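Local coordinates for protein aerobactin synthase IucC (Klebsiella pneumoniae, PDB 6CN7) that probably joins a second N-acetyl-N-hydroxylysine to the citryl intermediate, using ATP, to complete the siderophore aerobactin, at residues C40-P44 against G45-R49. The protein carries 5 engineered substitutions. Residues are numbered along the deposited sequence; the frame is centred on the assembly and turned at random.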
ATOM      1  N   CYS A  40      37.112  21.092  -9.977  1.00 49.28           N
ATOM      2  CA  CYS A  40      35.946  20.989 -10.837  1.00 54.01           C
ATOM      3  C   CYS A  40      35.750  19.539 -11.248  1.00 53.09           C
ATOM      4  O   CYS A  40      36.708  18.768 -11.343  1.00 53.20           O
ATOM      5  CB  CYS A  40      36.079  21.870 -12.086  1.00 60.29           C
ATOM      6  SG  CYS A  40      37.371  21.367 -13.246  1.00 73.11           S
ATOM      7  N   ILE A  41      34.494  19.175 -11.487  1.00 55.34           N
ATOM      8  CA  ILE A  41      34.133  17.862 -12.008  1.00 52.39           C
ATOM      9  C   ILE A  41      33.272  18.092 -13.240  1.00 53.56           C
ATOM     10  O   ILE A  41      32.242  18.772 -13.163  1.00 55.37           O
ATOM     11  CB  ILE A  41      33.390  17.005 -10.970  1.00 48.91           C
ATOM     12  CG1 ILE A  41      34.341  16.614  -9.835  1.00 49.68           C
ATOM     13  CG2 ILE A  41      32.803  15.750 -11.623  1.00 45.52           C
ATOM     14  CD1 ILE A  41      33.655  15.968  -8.645  1.00 42.96           C
ATOM     15  N   ASN A  42      33.692  17.535 -14.369  1.00 55.93           N
ATOM     16  CA  ASN A  42      33.030  17.770 -15.643  1.00 57.31           C
ATOM     17  C   ASN A  42      32.125  16.596 -15.989  1.00 56.71           C
ATOM     18  O   ASN A  42      32.558  15.438 -15.965  1.00 61.92           O
ATOM     19  CB  ASN A  42      34.058  17.989 -16.752  1.00 60.50           C
ATOM     20  CG  ASN A  42      34.817  19.295 -16.595  1.00 60.72           C
ATOM     21  OD1 ASN A  42      34.341  20.231 -15.954  1.00 58.51           O
ATOM     22  ND2 ASN A  42      35.999  19.366 -17.195  1.00 61.50           N
ATOM     23  N   LEU A  43      30.873  16.903 -16.304  1.00 54.96           N
ATOM     24  CA  LEU A  43      29.926  15.928 -16.822  1.00 56.56           C
ATOM     25  C   LEU A  43      29.472  16.387 -18.200  1.00 64.00           C
ATOM     26  O   LEU A  43      29.738  17.531 -18.590  1.00 60.96           O
ATOM     27  CB  LEU A  43      28.726  15.784 -15.887  1.00 57.84           C
ATOM     28  CG  LEU A  43      29.049  15.350 -14.458  1.00 60.08           C
ATOM     29  CD1 LEU A  43      27.806  15.434 -13.586  1.00 56.72           C
ATOM     30  CD2 LEU A  43      29.618  13.945 -14.442  1.00 63.81           C
ATOM     31  N   PRO A  44      28.800  15.537 -18.972  1.00 67.28           N
ATOM     32  CA  PRO A  44      28.176  16.019 -20.211  1.00 68.66           C
ATOM     33  C   PRO A  44      27.153  17.100 -19.901  1.00 72.31           C
ATOM     34  O   PRO A  44      26.213  16.887 -19.132  1.00 80.85           O
ATOM     35  CB  PRO A  44      27.522  14.762 -20.794  1.00 68.84           C
ATOM     36  CG  PRO A  44      28.234  13.617 -20.156  1.00 67.17           C
ATOM     37  CD  PRO A  44      28.620  14.086 -18.789  1.00 65.14           C
ATOM     38  N   GLY A  45      27.352  18.273 -20.492  1.00 67.12           N
ATOM     39  CA  GLY A  45      26.395  19.351 -20.345  1.00 70.05           C
ATOM     40  C   GLY A  45      26.357  20.023 -18.991  1.00 68.22           C
ATOM     41  O   GLY A  45      25.382  20.721 -18.696  1.00 74.44           O
ATOM     42  N   ALA A  46      27.373  19.840 -18.153  1.00 59.91           N
ATOM     43  CA  ALA A  46      27.415  20.556 -16.887  1.00 61.30           C
ATOM     44  C   ALA A  46      28.805  20.434 -16.283  1.00 60.28           C
ATOM     45  O   ALA A  46      29.505  19.439 -16.496  1.00 59.38           O
ATOM     46  CB  ALA A  46      26.364  20.027 -15.906  1.00 63.36           C
ATOM     47  N   GLN A  47      29.189  21.462 -15.531  1.00 59.51           N
ATOM     48  CA  GLN A  47      30.448  21.491 -14.800  1.00 57.81           C
ATOM     49  C   GLN A  47      30.166  21.913 -13.367  1.00 58.47           C
ATOM     50  O   GLN A  47      29.495  22.922 -13.134  1.00 60.12           O
ATOM     51  CB  GLN A  47      31.451  22.457 -15.438  1.00 52.68           C
ATOM     52  CG  GLN A  47      32.729  22.646 -14.621  1.00 57.97           C
ATOM     53  CD  GLN A  47      33.655  23.680 -15.219  1.00 61.84           C
ATOM     54  OE1 GLN A  47      33.294  24.849 -15.351  1.00 62.70           O
ATOM     55  NE2 GLN A  47      34.859  23.258 -15.581  1.00 62.87           N
ATOM     56  N   TRP A  48      30.689  21.145 -12.419  1.00 56.85           N
ATOM     57  CA  TRP A  48      30.554  21.435 -10.999  1.00 54.34           C
ATOM     58  C   TRP A  48      31.883  21.951 -10.472  1.00 53.96           C
ATOM     59  O   TRP A  48      32.918  21.303 -10.653  1.00 54.78           O
ATOM     60  CB  TRP A  48      30.119  20.192 -10.221  1.00 49.27           C
ATOM     61  CG  TRP A  48      28.711  19.800 -10.511  1.00 50.40           C
ATOM     62  CD1 TRP A  48      28.281  18.937 -11.476  1.00 51.78           C
ATOM     63  CD2 TRP A  48      27.537  20.265  -9.839  1.00 49.86           C
ATOM     64  NE1 TRP A  48      26.912  18.834 -11.446  1.00 51.80           N
ATOM     65  CE2 TRP A  48      26.431  19.640 -10.447  1.00 51.97           C
ATOM     66  CE3 TRP A  48      27.314  21.148  -8.778  1.00 48.09           C
ATOM     67  CZ2 TRP A  48      25.123  19.869 -10.030  1.00 52.53           C
ATOM     68  CZ3 TRP A  48      26.015  21.374  -8.366  1.00 49.38           C
ATOM     69  CH2 TRP A  48      24.936  20.737  -8.990  1.00 50.40           C
ATOM     70  N   ARG A  49      31.850  23.119  -9.836  1.00 51.76           N
ATOM     71  CA  ARG A  49      33.027  23.733  -9.241  1.00 51.94           C
ATOM     72  C   ARG A  49      32.804  23.880  -7.743  1.00 52.29           C
ATOM     73  O   ARG A  49      31.678  24.093  -7.283  1.00 51.70           O
ATOM     74  CB  ARG A  49      33.324  25.095  -9.880  1.00 58.69           C
ATOM     75  CG  ARG A  49      33.628  24.998 -11.370  1.00 63.74           C
ATOM     76  CD  ARG A  49      33.866  26.350 -12.021  1.00 68.67           C
ATOM     77  NE  ARG A  49      35.077  27.000 -11.520  1.00 76.55           N
ATOM     78  CZ  ARG A  49      35.100  28.049 -10.705  1.00 81.41           C
ATOM     79  NH1 ARG A  49      33.973  28.604 -10.275  1.00 83.43           N
ATOM     80  NH2 ARG A  49      36.264  28.556 -10.317  1.00 80.90           N
TER
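L43 and W48 meet on the inner face of a tight beta hairpin, a compact example of how a two-residue turn lets one strand fold back on the next. CD1 of L43 comes to the edge of the indole, near its plane, 4.1 Å from CD1 of W48. The two side chains cross obliquely, with the methyl at the ring edge and not over its face. At the backbone, the hydrogen-bonded pair I41 and W48 is doubly tied: the amide N of I41 lies 2.8 Å from O of W48, and N of W48 gives a nearly straight bond to O of I41. Nearer the turn, N of L43 bonds O of A46 at 2.9 Å, while the return bond from N of A46 to O of L43 is weak at 3.3 Å. P44 and G45 form the corners of this type II turn, and G45 supplies the positive phi (72°) that its second corner favours.

The other face is looser: N42 and R49 are exposed and Q47 partly so, though C40 is buried there. N42 and Q47 lie side by side; NE2 of Q47 reaches OD1 of N42 at 3.1 Å, on a lone pair in the carbonyl plane, but the bond is bent (140° at the hydrogen). NH2 of R49 hydrogen-bonds OE1 of Q34.

Far from the chain's centre, the hairpin forms the middle of a four-stranded antiparallel sheet, between strands 32-33 and 60-62. Helix 76-87 packs L79 on L43 and W48, and OE1 of its Q82 accepts a hydrogen bond from the indole NE1, while V16 and L20 of helix 4-25 also touch the tryptophan.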